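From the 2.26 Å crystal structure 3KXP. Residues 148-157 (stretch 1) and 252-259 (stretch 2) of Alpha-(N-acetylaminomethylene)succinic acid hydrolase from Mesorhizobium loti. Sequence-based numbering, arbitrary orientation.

Stretch 1, residues 148-157: SVTAAAKYPD
Stretch 2, residues 252-259: RDVTKPVL

Residues 148-154 form the last turns of a helix that begins earlier in the chain, with phi/psi of -59 to -66 / -36 to -48 for 148-152, then -74/-27 at Ala153 and -95/-26 at Lys154, and hydrogen bonds from Ala152 N to Ser148 O (2.9 Å), Ala153 N to Val149 O (3.1 Å) and Lys154 N to Thr150 O (3.1 Å). Tyr155 N still reaches Ala151 O at 2.6 Å, but Tyr155 itself leaves helical geometry (-129/62), and the chain turns through Pro156 (-41/-51) to Asp157. Stretch 2 starts as the end of another helix, Arg252 (-67/-37) and Asp253 (-98/-11). Val254 (-61/125) breaks it, Thr255 returns to -99/-8, and Lys256 (-98/158) and Pro257 (-55/133) extend the chain into a strand at Val258 (-137/121) and Leu259 (-97/125). The backbones come closest at Ala153 and Val254, whose CA atoms lie 4.0 Å apart; Pro156 CA and Lys256 CA are 6.5 Å apart. The contact buries 350 Å², both sides summed.

At the close approach the helix presents the small residues Ala152 and Ala153. Ala153 CB lies 3.8 Å from Val254 CA and 4.0 Å from Val254 CB, so methyl packs directly on backbone. Ala152 points its CB toward stretch 2, 3.8 Å from Val254 CG2; Val254 has chi1 p (64°) and is buried. One helical turn before Ala153, Val149 (chi1 t) extends the apolar seam, its CG2 4.4 Å from CG1 of Val258, also t, which points toward the helix from the strand. These branched aliphatic side chains suit a buried seam that asks for no polar partner.

Polar links lie beside the seam and use the carbonyls of Ala152, in the helix, and Pro156, beyond it. Water 1 donates to Ala152 O (3.1 Å) and accepts from Thr255 N (2.7 Å); it also hydrogen-bonds Thr255 OG1 at 2.7 Å, tying the helix to the loop. Thr255, chi1 p (66°), places that same OG1 4.0 Å from Pro156 CB, a packing contact.

Lys256 makes the direct hydrogen bond between the stretches, NZ to Pro156 O at 3.1 Å. Its CB points toward stretch 1, and chi1 to chi4 are all m (-51°, -49°, -70°, -86°), curling the chain so that the ammonium meets the carbonyl while CG passes 4.5 Å from Ala152 O. Long and flexible, lysine spans the wider gap at this end.

At the exposed start of stretch 2, Arg252 (t, t, p, chi4 -152°) clasps Asp253 (chi1 m) in a salt bridge, NE to OD1 2.7 Å and NH2 to OD2 2.9 Å. Arg252 itself does not touch stretch 1, whereas Asp253 C lies 4.4 Å from Ala153 CB.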

ATOM      1  N   SER A 148       5.875  -7.044 -15.247  1.00 23.67           N
ATOM      2  CA  SER A 148       5.195  -5.771 -15.045  1.00 22.71           C
ATOM      3  C   SER A 148       6.076  -4.688 -14.428  1.00 23.51           C
ATOM      4  O   SER A 148       6.059  -3.546 -14.882  1.00 26.02           O
ATOM      5  CB  SER A 148       3.948  -5.963 -14.189  1.00 21.45           C
ATOM      6  OG  SER A 148       2.979  -6.717 -14.884  1.00 24.98           O
ATOM      7  N   VAL A 149       6.846  -5.030 -13.401  1.00 23.29           N
ATOM      8  CA  VAL A 149       7.704  -4.037 -12.768  1.00 22.71           C
ATOM      9  C   VAL A 149       8.795  -3.575 -13.740  1.00 25.17           C
ATOM     10  O   VAL A 149       9.162  -2.397 -13.750  1.00 25.30           O
ATOM     11  CB  VAL A 149       8.335  -4.587 -11.477  1.00 20.89           C
ATOM     12  CG1 VAL A 149       9.247  -3.534 -10.845  1.00 17.49           C
ATOM     13  CG2 VAL A 149       7.231  -4.991 -10.498  1.00 19.47           C
ATOM     14  N   THR A 150       9.304  -4.494 -14.563  1.00 25.69           N
ATOM     15  CA  THR A 150      10.326  -4.141 -15.550  1.00 25.65           C
ATOM     16  C   THR A 150       9.697  -3.176 -16.565  1.00 25.92           C
ATOM     17  O   THR A 150      10.295  -2.171 -16.940  1.00 25.07           O
ATOM     18  CB  THR A 150      10.850  -5.389 -16.296  1.00 25.76           C
ATOM     19  OG1 THR A 150      11.439  -6.295 -15.356  1.00 27.29           O
ATOM     20  CG2 THR A 150      11.906  -4.996 -17.328  1.00 23.31           C
ATOM     21  N   ALA A 151       8.473  -3.481 -16.981  1.00 25.43           N
ATOM     22  CA  ALA A 151       7.752  -2.652 -17.938  1.00 25.72           C
ATOM     23  C   ALA A 151       7.500  -1.247 -17.389  1.00 25.29           C
ATOM     24  O   ALA A 151       7.748  -0.252 -18.071  1.00 23.80           O
ATOM     25  CB  ALA A 151       6.424  -3.315 -18.304  1.00 23.94           C
ATOM     26  N   ALA A 152       6.999  -1.179 -16.162  1.00 24.59           N
ATOM     27  CA  ALA A 152       6.699   0.090 -15.510  1.00 25.96           C
ATOM     28  C   ALA A 152       7.928   0.992 -15.391  1.00 26.78           C
ATOM     29  O   ALA A 152       7.840   2.210 -15.545  1.00 27.88           O
ATOM     30  CB  ALA A 152       6.111  -0.169 -14.126  1.00 25.07           C
ATOM     31  N   ALA A 153       9.072   0.385 -15.110  1.00 26.85           N
ATOM     32  CA  ALA A 153      10.309   1.133 -14.962  1.00 29.13           C
ATOM     33  C   ALA A 153      10.855   1.603 -16.307  1.00 29.93           C
ATOM     34  O   ALA A 153      11.560   2.610 -16.382  1.00 31.12           O
ATOM     35  CB  ALA A 153      11.350   0.273 -14.246  1.00 27.22           C
ATOM     36  N   LYS A 154      10.536   0.874 -17.369  1.00 31.43           N
ATOM     37  CA  LYS A 154      11.025   1.239 -18.691  1.00 32.07           C
ATOM     38  C   LYS A 154      10.019   2.089 -19.465  1.00 30.42           C
ATOM     39  O   LYS A 154      10.404   2.869 -20.324  1.00 31.42           O
ATOM     40  CB  LYS A 154      11.386  -0.018 -19.485  1.00 32.28           C
ATOM     41  CG  LYS A 154      12.101   0.266 -20.797  1.00 36.92           C
ATOM     42  CD  LYS A 154      12.462  -1.019 -21.537  1.00 38.10           C
ATOM     43  CE  LYS A 154      13.032  -0.720 -22.924  1.00 40.60           C
ATOM     44  NZ  LYS A 154      13.334  -1.963 -23.712  1.00 40.50           N
ATOM     45  N   TYR A 155       8.736   1.946 -19.147  1.00 29.89           N
ATOM     46  CA  TYR A 155       7.680   2.704 -19.823  1.00 29.73           C
ATOM     47  C   TYR A 155       6.738   3.408 -18.848  1.00 29.68           C
ATOM     48  O   TYR A 155       5.534   3.138 -18.824  1.00 28.92           O
ATOM     49  CB  TYR A 155       6.857   1.778 -20.725  1.00 30.31           C
ATOM     50  CG  TYR A 155       7.687   1.021 -21.727  1.00 31.29           C
ATOM     51  CD1 TYR A 155       7.984  -0.325 -21.538  1.00 30.49           C
ATOM     52  CD2 TYR A 155       8.179   1.653 -22.861  1.00 33.58           C
ATOM     53  CE1 TYR A 155       8.750  -1.022 -22.454  1.00 34.23           C
ATOM     54  CE2 TYR A 155       8.948   0.970 -23.785  1.00 34.82           C
ATOM     55  CZ  TYR A 155       9.231  -0.368 -23.577  1.00 36.16           C
ATOM     56  OH  TYR A 155      10.006  -1.041 -24.492  1.00 37.62           O
ATOM     57  N   PRO A 156       7.276   4.332 -18.040  1.00 30.95           N
ATOM     58  CA  PRO A 156       6.533   5.106 -17.043  1.00 33.05           C
ATOM     59  C   PRO A 156       5.160   5.576 -17.508  1.00 34.41           C
ATOM     60  O   PRO A 156       4.157   5.367 -16.826  1.00 35.40           O
ATOM     61  CB  PRO A 156       7.463   6.285 -16.771  1.00 32.62           C
ATOM     62  CG  PRO A 156       8.800   5.670 -16.901  1.00 32.50           C
ATOM     63  CD  PRO A 156       8.665   4.815 -18.136  1.00 31.72           C
ATOM     64  N   ASP A 157       5.132   6.211 -18.674  1.00 34.41           N
ATOM     65  CA  ASP A 157       3.903   6.755 -19.240  1.00 37.19           C
ATOM     66  C   ASP A 157       2.823   5.738 -19.618  1.00 36.20           C
ATOM     67  O   ASP A 157       1.632   6.044 -19.566  1.00 35.99           O
ATOM     68  CB  ASP A 157       4.253   7.618 -20.461  1.00 40.74           C
ATOM     69  CG  ASP A 157       5.127   8.824 -20.100  1.00 45.38           C
ATOM     70  OD1 ASP A 157       5.617   9.506 -21.026  1.00 49.47           O
ATOM     71  OD2 ASP A 157       5.321   9.100 -18.894  1.00 46.83           O
ATOM     72  N   ARG A 252      14.531  -0.577  -8.159  1.00 26.94           N
ATOM     73  CA  ARG A 252      15.186   0.660  -7.765  1.00 28.91           C
ATOM     74  C   ARG A 252      14.747   1.858  -8.621  1.00 29.94           C
ATOM     75  O   ARG A 252      14.584   2.967  -8.112  1.00 28.57           O
ATOM     76  CB  ARG A 252      16.702   0.502  -7.883  1.00 28.77           C
ATOM     77  CG  ARG A 252      17.498   1.762  -7.546  1.00 31.23           C
ATOM     78  CD  ARG A 252      18.913   1.641  -8.089  1.00 31.01           C
ATOM     79  NE  ARG A 252      18.873   1.520  -9.543  1.00 36.88           N
ATOM     80  CZ  ARG A 252      19.786   0.889 -10.273  1.00 38.18           C
ATOM     81  NH1 ARG A 252      20.828   0.311  -9.683  1.00 39.06           N
ATOM     82  NH2 ARG A 252      19.649   0.823 -11.595  1.00 35.25           N
ATOM     83  N   ASP A 253      14.528   1.634  -9.915  1.00 30.08           N
ATOM     84  CA  ASP A 253      14.177   2.747 -10.795  1.00 30.20           C
ATOM     85  C   ASP A 253      12.708   2.992 -11.125  1.00 28.80           C
ATOM     86  O   ASP A 253      12.374   4.041 -11.681  1.00 28.50           O
ATOM     87  CB  ASP A 253      14.980   2.640 -12.098  1.00 29.48           C
ATOM     88  CG  ASP A 253      16.471   2.405 -11.849  1.00 31.72           C
ATOM     89  OD1 ASP A 253      17.025   2.980 -10.881  1.00 31.48           O
ATOM     90  OD2 ASP A 253      17.091   1.649 -12.627  1.00 32.74           O
ATOM     91  N   VAL A 254      11.826   2.059 -10.777  1.00 26.76           N
ATOM     92  CA  VAL A 254      10.414   2.246 -11.093  1.00 25.96           C
ATOM     93  C   VAL A 254       9.866   3.506 -10.413  1.00 26.70           C
ATOM     94  O   VAL A 254       9.971   3.666  -9.200  1.00 25.48           O
ATOM     95  CB  VAL A 254       9.565   0.996 -10.705  1.00 24.14           C
ATOM     96  CG1 VAL A 254       9.597   0.760  -9.198  1.00 23.29           C
ATOM     97  CG2 VAL A 254       8.139   1.177 -11.197  1.00 22.36           C
ATOM     98  N   THR A 255       9.284   4.402 -11.207  1.00 26.92           N
ATOM     99  CA  THR A 255       8.754   5.655 -10.677  1.00 27.58           C
ATOM    100  C   THR A 255       7.249   5.642 -10.435  1.00 27.51           C
ATOM    101  O   THR A 255       6.708   6.586  -9.864  1.00 28.83           O
ATOM    102  CB  THR A 255       9.076   6.838 -11.618  1.00 27.15           C
ATOM    103  OG1 THR A 255       8.369   6.667 -12.848  1.00 27.84           O
ATOM    104  CG2 THR A 255      10.560   6.898 -11.918  1.00 25.45           C
ATOM    105  N   LYS A 256       6.573   4.586 -10.871  1.00 25.89           N
ATOM    106  CA  LYS A 256       5.133   4.488 -10.681  1.00 25.58           C
ATOM    107  C   LYS A 256       4.807   3.626  -9.458  1.00 25.18           C
ATOM    108  O   LYS A 256       5.623   2.815  -9.024  1.00 24.02           O
ATOM    109  CB  LYS A 256       4.473   3.902 -11.936  1.00 27.90           C
ATOM    110  CG  LYS A 256       4.871   4.605 -13.225  1.00 27.14           C
ATOM    111  CD  LYS A 256       4.728   6.115 -13.097  1.00 26.55           C
ATOM    112  CE  LYS A 256       3.279   6.548 -13.034  1.00 24.18           C
ATOM    113  NZ  LYS A 256       2.722   6.716 -14.399  1.00 26.65           N
ATOM    114  N   PRO A 257       3.602   3.793  -8.888  1.00 25.27           N
ATOM    115  CA  PRO A 257       3.174   3.028  -7.707  1.00 25.56           C
ATOM    116  C   PRO A 257       3.260   1.516  -7.898  1.00 25.48           C
ATOM    117  O   PRO A 257       2.818   0.984  -8.917  1.00 24.24           O
ATOM    118  CB  PRO A 257       1.730   3.485  -7.501  1.00 24.47           C
ATOM    119  CG  PRO A 257       1.741   4.885  -8.053  1.00 25.35           C
ATOM    120  CD  PRO A 257       2.544   4.723  -9.317  1.00 23.29           C
ATOM    121  N   VAL A 258       3.827   0.833  -6.910  1.00 24.81           N
ATOM    122  CA  VAL A 258       3.947  -0.617  -6.950  1.00 23.19           C
ATOM    123  C   VAL A 258       3.589  -1.230  -5.601  1.00 24.21           C
ATOM    124  O   VAL A 258       4.190  -0.909  -4.578  1.00 25.63           O
ATOM    125  CB  VAL A 258       5.376  -1.052  -7.328  1.00 25.24           C
ATOM    126  CG1 VAL A 258       5.496  -2.582  -7.283  1.00 21.81           C
ATOM    127  CG2 VAL A 258       5.719  -0.528  -8.718  1.00 24.05           C
ATOM    128  N   LEU A 259       2.585  -2.098  -5.598  1.00 22.93           N
ATOM    129  CA  LEU A 259       2.172  -2.777  -4.385  1.00 22.21           C
ATOM    130  C   LEU A 259       2.863  -4.140  -4.400  1.00 23.42           C
ATOM    131  O   LEU A 259       2.740  -4.889  -5.366  1.00 24.26           O
ATOM    132  CB  LEU A 259       0.662  -2.971  -4.368  1.00 19.39           C
ATOM    133  CG  LEU A 259       0.120  -3.831  -3.218  1.00 19.77           C
ATOM    134  CD1 LEU A 259       0.180  -3.046  -1.905  1.00 20.64           C
ATOM    135  CD2 LEU A 259      -1.327  -4.229  -3.517  1.00 18.06           C
TER
HETATM  136  O   HOH W   1       9.350   4.345 -13.930  1.00 28.22           O